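Local coordinates for DUF3809 domain-containing protein (Deinococcus radiodurans, PDB 3NQN) that is of unknown function but binds calcium ions and belongs to a family grouped with the Bet v 1-like proteins, at residues L52-P57 with A134-T139; F109-H114 with R142-L147; A23-P28 with G103-A108. All coordinates share one frame; numbering follows the deposited sequence.

Interaction 1. Residues L52-P57 with A134-T139; sequences LLVTVP and AAAGRT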
loop_
_atom_site.group_PDB
_atom_site.type_symbol
_atom_site.label_atom_id
_atom_site.label_comp_id
_atom_site.label_asym_id
_atom_site.label_seq_id
_atom_site.Cartn_x
_atom_site.Cartn_y
_atom_site.Cartn_z
ATOM N N LEU A 52 9.707 -2.039 -0.050
ATOM C CA LEU A 52 10.197 -2.643 -1.263
ATOM C C LEU A 52 8.992 -3.064 -2.069
ATOM O O LEU A 52 7.944 -3.402 -1.494
ATOM C CB LEU A 52 11.061 -3.871 -0.972
ATOM C CG LEU A 52 12.398 -3.671 -0.256
ATOM C CD1 LEU A 52 12.154 -3.137 1.136
ATOM C CD2 LEU A 52 13.179 -5.003 -0.197
ATOM N N LEU A 53 9.137 -3.077 -3.393
ATOM C CA LEU A 53 8.031 -3.430 -4.273
ATOM C C LEU A 53 8.217 -4.822 -4.871
ATOM O O LEU A 53 9.236 -5.111 -5.492
ATOM C CB LEU A 53 7.888 -2.397 -5.390
ATOM C CG LEU A 53 7.641 -0.935 -4.961
ATOM C CD1 LEU A 53 7.449 -0.050 -6.203
ATOM C CD2 LEU A 53 6.445 -0.836 -4.047
ATOM N N VAL A 54 7.260 -5.697 -4.600
ATOM C CA VAL A 54 7.213 -7.025 -5.193
ATOM C C VAL A 54 6.142 -7.004 -6.276
ATOM O O VAL A 54 4.959 -6.760 -5.988
ATOM C CB VAL A 54 6.850 -8.102 -4.144
ATOM C CG1 VAL A 54 6.737 -9.499 -4.815
ATOM C CG2 VAL A 54 7.876 -8.115 -3.014
ATOM N N THR A 55 6.553 -7.255 -7.513
ATOM C CA THR A 55 5.643 -7.231 -8.647
ATOM C C THR A 55 5.132 -8.616 -8.978
ATOM O O THR A 55 5.913 -9.521 -9.249
ATOM C CB THR A 55 6.333 -6.641 -9.903
ATOM O OG1 THR A 55 6.760 -5.308 -9.623
ATOM C CG2 THR A 55 5.377 -6.613 -11.085
ATOM N N VAL A 56 3.813 -8.788 -8.913
ATOM C CA VAL A 56 3.201 -10.032 -9.320
ATOM C C VAL A 56 2.109 -9.731 -10.310
ATOM O O VAL A 56 1.642 -8.581 -10.403
ATOM C CB VAL A 56 2.636 -10.844 -8.114
ATOM C CG1 VAL A 56 3.751 -11.186 -7.139
ATOM C CG2 VAL A 56 1.503 -10.073 -7.403
ATOM N N PRO A 57 1.686 -10.751 -11.068
ATOM C CA PRO A 57 0.635 -10.505 -12.037
ATOM C C PRO A 57 -0.682 -10.070 -11.403
ATOM O O PRO A 57 -1.047 -10.524 -10.311
ATOM C CB PRO A 57 0.467 -11.872 -12.740
ATOM C CG PRO A 57 1.785 -12.555 -12.560
ATOM C CD PRO A 57 2.297 -12.096 -11.232
ATOM N N ALA A 134 9.195 -16.450 -5.963
ATOM C CA ALA A 134 10.108 -16.049 -7.036
ATOM C C ALA A 134 10.177 -14.526 -7.164
ATOM O O ALA A 134 11.251 -13.949 -7.308
ATOM C CB ALA A 134 9.670 -16.679 -8.368
ATOM N N ALA A 135 9.020 -13.884 -7.112
ATOM C CA ALA A 135 8.932 -12.444 -7.267
ATOM C C ALA A 135 9.624 -11.734 -6.107
ATOM O O ALA A 135 10.365 -10.772 -6.314
ATOM C CB ALA A 135 7.468 -12.017 -7.355
ATOM N N ALA A 136 9.356 -12.198 -4.891
ATOM C CA ALA A 136 9.946 -11.605 -3.689
ATOM C C ALA A 136 11.459 -11.784 -3.700
ATOM O O ALA A 136 12.203 -10.896 -3.271
ATOM C CB ALA A 136 9.347 -12.231 -2.432
ATOM N N GLY A 137 11.913 -12.935 -4.190
ATOM C CA GLY A 137 13.344 -13.201 -4.320
ATOM C C GLY A 137 14.015 -12.241 -5.272
ATOM O O GLY A 137 15.120 -11.776 -5.012
ATOM N N ARG A 138 13.335 -11.930 -6.379
ATOM C CA ARG A 138 13.857 -10.999 -7.367
ATOM C C ARG A 138 13.941 -9.607 -6.811
ATOM O O ARG A 138 14.875 -8.871 -7.123
ATOM C CB ARG A 138 12.979 -10.980 -8.625
ATOM C CG ARG A 138 13.185 -12.163 -9.536
ATOM C CD ARG A 138 12.533 -11.921 -10.905
ATOM N NE ARG A 138 11.072 -12.036 -10.852
ATOM C CZ ARG A 138 10.400 -13.179 -11.010
ATOM N NH1 ARG A 138 11.051 -14.323 -11.227
ATOM N NH2 ARG A 138 9.074 -13.184 -10.953
ATOM N N THR A 139 12.925 -9.222 -6.027
ATOM C CA THR A 139 12.890 -7.910 -5.376
ATOM C C THR A 139 14.071 -7.732 -4.420
ATOM O O THR A 139 14.752 -6.697 -4.429
ATOM C CB THR A 139 11.587 -7.725 -4.587
ATOM O OG1 THR A 139 10.483 -7.676 -5.507
ATOM C CG2 THR A 139 11.624 -6.417 -3.730
HETATM O O HOH W 1 9.227 -8.392 -7.903
HETATM O O HOH W 2 8.649 -10.022 -10.041
#

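Interaction 2. Residues F109-H114 with R142-L147; sequences FQFQAH and RVAKAL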
loop_
_atom_site.group_PDB
_atom_site.type_symbol
_atom_site.label_atom_id
_atom_site.label_comp_id
_atom_site.label_asym_id
_atom_site.label_seq_id
_atom_site.Cartn_x
_atom_site.Cartn_y
_atom_site.Cartn_z
ATOM N N PHE A 109 24.878 -5.444 4.055
ATOM C CA PHE A 109 23.417 -5.374 4.199
ATOM C C PHE A 109 22.802 -6.729 4.071
ATOM O O PHE A 109 23.277 -7.560 3.291
ATOM C CB PHE A 109 22.818 -4.466 3.149
ATOM C CG PHE A 109 23.134 -3.029 3.360
ATOM C CD1 PHE A 109 22.325 -2.244 4.167
ATOM C CD2 PHE A 109 24.275 -2.470 2.810
ATOM C CE1 PHE A 109 22.626 -0.929 4.405
ATOM C CE2 PHE A 109 24.580 -1.143 3.038
ATOM C CZ PHE A 109 23.746 -0.371 3.848
ATOM N N GLN A 110 21.757 -6.979 4.861
ATOM C CA GLN A 110 21.007 -8.252 4.769
ATOM C C GLN A 110 19.507 -7.941 4.711
ATOM O O GLN A 110 19.030 -7.001 5.358
ATOM C CB GLN A 110 21.322 -9.198 5.943
ATOM C CG GLN A 110 22.826 -9.403 6.241
ATOM C CD GLN A 110 23.434 -8.275 7.070
ATOM O OE1 GLN A 110 22.803 -7.744 7.968
ATOM N NE2 GLN A 110 24.671 -7.920 6.769
ATOM N N PHE A 111 18.793 -8.681 3.858
ATOM C CA PHE A 111 17.364 -8.513 3.683
ATOM C C PHE A 111 16.690 -9.837 3.840
ATOM O O PHE A 111 17.184 -10.853 3.349
ATOM C CB PHE A 111 17.037 -7.991 2.280
ATOM C CG PHE A 111 17.628 -6.680 1.973
ATOM C CD1 PHE A 111 18.926 -6.591 1.459
ATOM C CD2 PHE A 111 16.895 -5.521 2.134
ATOM C CE1 PHE A 111 19.471 -5.373 1.146
ATOM C CE2 PHE A 111 17.433 -4.304 1.814
ATOM C CZ PHE A 111 18.733 -4.226 1.317
ATOM N N GLN A 112 15.555 -9.835 4.533
ATOM C CA GLN A 112 14.758 -11.036 4.700
ATOM C C GLN A 112 13.286 -10.665 4.448
ATOM O O GLN A 112 12.777 -9.713 5.021
ATOM C CB GLN A 112 14.952 -11.610 6.118
ATOM C CG GLN A 112 14.028 -12.795 6.480
ATOM C CD GLN A 112 14.540 -14.136 5.981
ATOM O OE1 GLN A 112 15.747 -14.374 5.927
ATOM N NE2 GLN A 112 13.619 -15.036 5.660
ATOM N N ALA A 113 12.634 -11.378 3.539
ATOM C CA ALA A 113 11.211 -11.150 3.278
ATOM C C ALA A 113 10.448 -12.105 4.182
ATOM O O ALA A 113 10.802 -13.261 4.286
ATOM C CB ALA A 113 10.870 -11.408 1.821
ATOM N N HIS A 114 9.453 -11.579 4.887
ATOM C CA HIS A 114 8.633 -12.360 5.789
ATOM C C HIS A 114 7.223 -12.463 5.210
ATOM O O HIS A 114 6.513 -11.479 5.142
ATOM C CB HIS A 114 8.586 -11.694 7.167
ATOM C CG HIS A 114 9.874 -11.794 7.931
ATOM N ND1 HIS A 114 10.142 -12.823 8.811
ATOM C CD2 HIS A 114 10.959 -10.986 7.958
ATOM C CE1 HIS A 114 11.342 -12.651 9.335
ATOM N NE2 HIS A 114 11.863 -11.547 8.830
ATOM N N ARG A 142 17.385 -7.461 -6.433
ATOM C CA ARG A 142 17.515 -6.221 -7.182
ATOM C C ARG A 142 18.007 -5.103 -6.245
ATOM O O ARG A 142 18.964 -4.374 -6.568
ATOM C CB ARG A 142 16.179 -5.824 -7.813
ATOM C CG ARG A 142 16.265 -4.646 -8.807
ATOM C CD ARG A 142 16.717 -5.107 -10.170
ATOM N NE ARG A 142 16.396 -4.133 -11.220
ATOM C CZ ARG A 142 17.234 -3.206 -11.692
ATOM N NH1 ARG A 142 18.481 -3.097 -11.217
ATOM N NH2 ARG A 142 16.821 -2.388 -12.658
ATOM N N VAL A 143 17.376 -4.976 -5.080
ATOM C CA VAL A 143 17.765 -3.920 -4.147
ATOM C C VAL A 143 19.185 -4.172 -3.610
ATOM O O VAL A 143 19.991 -3.254 -3.548
ATOM C CB VAL A 143 16.738 -3.737 -2.984
ATOM C CG1 VAL A 143 16.624 -4.994 -2.138
ATOM C CG2 VAL A 143 17.123 -2.533 -2.123
ATOM N N ALA A 144 19.495 -5.422 -3.298
ATOM C CA ALA A 144 20.799 -5.781 -2.730
ATOM C C ALA A 144 21.924 -5.516 -3.749
ATOM O O ALA A 144 22.924 -4.860 -3.442
ATOM C CB ALA A 144 20.801 -7.252 -2.298
ATOM N N LYS A 145 21.713 -5.982 -4.969
ATOM C CA LYS A 145 22.695 -5.821 -6.026
ATOM C C LYS A 145 22.950 -4.378 -6.421
ATOM O O LYS A 145 24.042 -4.060 -6.872
ATOM C CB LYS A 145 22.297 -6.631 -7.241
ATOM C CG LYS A 145 22.469 -8.147 -7.047
ATOM C CD LYS A 145 22.014 -8.881 -8.292
ATOM C CE LYS A 145 22.058 -10.386 -8.101
ATOM N NZ LYS A 145 21.398 -11.093 -9.236
ATOM N N ALA A 146 21.960 -3.497 -6.235
ATOM C CA ALA A 146 22.122 -2.089 -6.611
ATOM C C ALA A 146 22.701 -1.220 -5.481
ATOM O O ALA A 146 23.053 -0.068 -5.710
ATOM C CB ALA A 146 20.760 -1.494 -7.113
ATOM N N LEU A 147 22.821 -1.771 -4.280
ATOM C CA LEU A 147 23.289 -0.981 -3.129
ATOM C C LEU A 147 24.643 -0.298 -3.312
ATOM O O LEU A 147 24.788 0.856 -2.955
ATOM C CB LEU A 147 23.287 -1.800 -1.825
ATOM C CG LEU A 147 22.010 -1.770 -1.021
ATOM C CD1 LEU A 147 22.150 -2.654 0.233
ATOM C CD2 LEU A 147 21.631 -0.322 -0.639
#

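Interaction 3. Residues A23-P28 with G103-A108; sequences AFVREP and GEMAFA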
loop_
_atom_site.group_PDB
_atom_site.type_symbol
_atom_site.label_atom_id
_atom_site.label_comp_id
_atom_site.label_asym_id
_atom_site.label_seq_id
_atom_site.Cartn_x
_atom_site.Cartn_y
_atom_site.Cartn_z
ATOM N N ALA A 23 30.573 10.440 9.717
ATOM C CA ALA A 23 29.371 11.259 9.679
ATOM C C ALA A 23 28.394 10.767 8.621
ATOM O O ALA A 23 27.179 10.754 8.832
ATOM C CB ALA A 23 29.732 12.740 9.421
ATOM N N PHE A 24 28.932 10.391 7.474
ATOM C CA PHE A 24 28.141 9.899 6.339
ATOM C C PHE A 24 27.376 8.603 6.688
ATOM O O PHE A 24 26.174 8.503 6.460
ATOM C CB PHE A 24 29.092 9.667 5.153
ATOM C CG PHE A 24 28.441 9.083 3.937
ATOM C CD1 PHE A 24 27.858 9.895 2.992
ATOM C CD2 PHE A 24 28.513 7.729 3.686
ATOM C CE1 PHE A 24 27.301 9.357 1.847
ATOM C CE2 PHE A 24 27.959 7.188 2.534
ATOM C CZ PHE A 24 27.351 8.008 1.626
ATOM N N VAL A 25 28.067 7.632 7.264
ATOM C CA VAL A 25 27.424 6.348 7.592
ATOM C C VAL A 25 26.462 6.455 8.760
ATOM O O VAL A 25 25.579 5.599 8.918
ATOM C CB VAL A 25 28.464 5.190 7.856
ATOM C CG1 VAL A 25 29.336 4.936 6.585
ATOM C CG2 VAL A 25 29.313 5.492 9.059
ATOM N N ARG A 26 26.613 7.492 9.578
ATOM C CA ARG A 26 25.766 7.653 10.768
ATOM C C ARG A 26 24.489 8.413 10.506
ATOM O O ARG A 26 23.607 8.435 11.372
ATOM C CB ARG A 26 26.536 8.320 11.897
ATOM C CG ARG A 26 27.555 7.401 12.542
ATOM C CD ARG A 26 28.456 8.129 13.467
ATOM N NE ARG A 26 29.215 7.209 14.305
ATOM C CZ ARG A 26 30.264 7.557 15.044
ATOM N NH1 ARG A 26 30.697 8.812 15.052
ATOM N NH2 ARG A 26 30.882 6.649 15.781
ATOM N N GLU A 27 24.383 9.057 9.335
ATOM C CA GLU A 27 23.175 9.791 8.982
ATOM C C GLU A 27 22.521 9.152 7.754
ATOM O O GLU A 27 23.035 9.266 6.636
ATOM C CB GLU A 27 23.484 11.273 8.735
ATOM C CG GLU A 27 22.226 12.129 8.633
ATOM C CD GLU A 27 22.505 13.619 8.660
ATOM O OE1 GLU A 27 23.687 14.014 8.775
ATOM O OE2 GLU A 27 21.530 14.397 8.566
ATOM N N PRO A 28 21.379 8.461 7.961
ATOM C CA PRO A 28 20.737 7.766 6.858
ATOM C C PRO A 28 20.407 8.666 5.661
ATOM O O PRO A 28 20.522 8.231 4.533
ATOM C CB PRO A 28 19.448 7.193 7.490
ATOM C CG PRO A 28 19.251 7.919 8.722
ATOM C CD PRO A 28 20.583 8.375 9.199
ATOM N N GLY A 103 39.256 7.244 5.432
ATOM C CA GLY A 103 37.899 7.313 4.887
ATOM C C GLY A 103 37.420 6.034 4.213
ATOM O O GLY A 103 36.413 6.034 3.538
ATOM N N GLU A 104 38.139 4.949 4.408
ATOM C CA GLU A 104 37.753 3.658 3.859
ATOM C C GLU A 104 36.486 3.154 4.572
ATOM O O GLU A 104 36.494 2.974 5.786
ATOM C CB GLU A 104 38.894 2.652 4.054
ATOM C CG GLU A 104 40.226 3.044 3.373
ATOM C CD GLU A 104 40.145 3.013 1.855
ATOM O OE1 GLU A 104 39.187 2.419 1.327
ATOM O OE2 GLU A 104 41.049 3.568 1.190
HETATM N N MSE A 105 35.411 2.938 3.823
HETATM C CA MSE A 105 34.164 2.450 4.405
HETATM C C MSE A 105 33.871 1.012 3.982
HETATM O O MSE A 105 34.177 0.609 2.867
HETATM C CB MSE A 105 32.995 3.352 4.000
HETATM C CG MSE A 105 33.152 4.803 4.477
HETATM SE SE MSE A 105 31.743 5.922 3.875
HETATM C CE MSE A 105 31.934 5.784 1.931
ATOM N N ALA A 106 33.295 0.253 4.905
ATOM C CA ALA A 106 32.861 -1.117 4.656
ATOM C C ALA A 106 31.380 -1.183 4.966
ATOM O O ALA A 106 30.927 -0.666 5.999
ATOM C CB ALA A 106 33.637 -2.122 5.550
ATOM N N PHE A 107 30.629 -1.826 4.077
ATOM C CA PHE A 107 29.204 -2.010 4.248
ATOM C C PHE A 107 28.839 -3.477 4.094
ATOM O O PHE A 107 29.446 -4.193 3.301
ATOM C CB PHE A 107 28.444 -1.212 3.184
ATOM C CG PHE A 107 28.647 0.264 3.272
ATOM C CD1 PHE A 107 27.804 1.042 4.046
ATOM C CD2 PHE A 107 29.681 0.889 2.562
ATOM C CE1 PHE A 107 27.997 2.425 4.146
ATOM C CE2 PHE A 107 29.870 2.257 2.648
ATOM C CZ PHE A 107 29.025 3.030 3.439
ATOM N N ALA A 108 27.846 -3.904 4.874
ATOM C CA ALA A 108 27.206 -5.190 4.725
ATOM C C ALA A 108 25.704 -4.973 4.976
ATOM O O ALA A 108 25.318 -4.353 5.992
ATOM C CB ALA A 108 27.765 -6.200 5.733
#

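Interaction 1. Residues L52-P57 with A134-T139
The contact is one of strand against helix: L52, V54 and V56 of strand 47-56 meet A135, A136 and T139 of the long C-terminal helix 122-153. The axes of the two short segments approach to 7.3 Å and run at 143°, closer to antiparallel than to perpendicular. T139 OG1 lies 2.9 Å from L53 O, a probable hydrogen bond that is not settled, since the one hydroxyl proton has another acceptor within reach. Chi1 of -66° puts OG1 beside the backbone N, where it meets L53 O, and CG2 anti to that N, 3.8 Å from L52 CB. The V54 side chain crosses that of T139 at about a right angle, its CG2 beside T139 OG1.

In the Bet v 1-like arrangement, with which this chain is consistent, the C-terminal helix lies across an antiparallel sheet, and here the small A135 meets the strand. A135 CB sits 3.7 Å from V54 CG1 and 3.8 Å from V56 CG1, and it also approaches T55 O to 3.5 Å. Two waters bridge the segments. The first accepts from T55 N (2.9 Å) and donates to T139 OG1 (2.8 Å); the second donates to T55 O and accepts from R138 NE. V54 is itself held in the sheet by backbone hydrogen bonding to V62. L53 points away from the helix and packs on D63, a residue seen to bind calcium in this protein, though not in this chain, while V56 packs on F128 of the second subunit.

Interaction 2. Residues F109-H114 with R142-L147
Strand segment 109-114 and helix segment 142-147 run nearly antiparallel, at 172° with axes 9.5 Å apart at closest, and F109 and A144 have the nearest CA atoms, 7.4 Å from each other. Side chains from both elements fill this separation, and all five that touch are apolar.

L147 CD1 meets both aromatic rings. It lies 3.3 Å from F109 CG, a tight approach that is oblique to that ring, the two side chains crossing at about a right angle. The same methyl sits at the edge of the F111 ring, near its plane and 3.9 Å from CZ. Chi2 of L147, at 179°, sets CD1 anti to CA, which extends the branch toward the rings. In the conformer given for V143, CG1 stands over the face of F111, 4.1 Å from the ring centroid and 12° off the normal, a CH-pi contact that stays tentative because a second conformer is modelled. A144 CB adds a further contact, 4.1 Å from F111 CE1. An alanine in place of F111 would probably leave L147 CD1 and A144 CB without this ring and open a gap between the strand and the V143, A144 and L147 side chains.

The F111 ring also touches V93 of strand 90-99 and L140, one turn before A144 on the helix. Strand 104-114 is flanked in the sheet by strands 5-13 and 90-99, with backbone hydrogen bonds from F109 to Q8 and from Q110 to S94, and strand 5-13 reaches the helix as well: A144 O accepts from Q8 NE2, and L147 packs on F10.

Interaction 3. Residues A23-P28 with G103-A108
V25 CG1 lies 3.7 Å from both CE1 and CZ of F107, approaching that ring obliquely, and 3.8 Å from M105 SE. M105 is a selenomethionine whose chi2 of 177° places SE anti to CA, extending it from the strand toward the helix. SE comes 3.7 Å from F24 CD2 and 4.8 Å from the centroid of the F24 ring; at 58° off the normal it sits oblique to the ring in a Met-aromatic contact. The F24 and M105 side chains cross at about a right angle. F24 and F107 meet more loosely, with F107 CZ near the plane of the F24 ring at its edge, 4.4 Å from CE2.

These four side chains join the end of helix 18-26 to the start of strand 104-114, in a fold where the short helices follow the first strand, an order consistent with Bet v 1-like proteins. The F24 side chain also packs on A30 and A31 of helix 28-31.

L155 also touches both F24 and M105. The F107 ring meets that of F10 with planes about 20° apart, and backbone hydrogen bonds pair M105 with L12 and F107 with F10 on strand 5-13.

Interactions 1 and 2 share helix 122-153, with centres 12 Å apart, and they touch where L52 CD2 comes 4.0 Å from V143 CG1 in the conformer given for V143. Interactions 2 and 3 share strand 104-114, along which segment 103-108 runs directly into 109-114, with centres 17 Å apart. Interactions 1 and 3, 28 Å apart between centres, lie on opposite sides of the chain's centre and do not touch. Along the chain interaction 3 closes before interaction 2 opens, whereas interaction 1 crosses both. One antiparallel sheet thus meets the C-terminal helix through strands 47-56 and 104-114 in interactions 1 and 2 and, nearer the start of strand 104-114, the short helix 18-26.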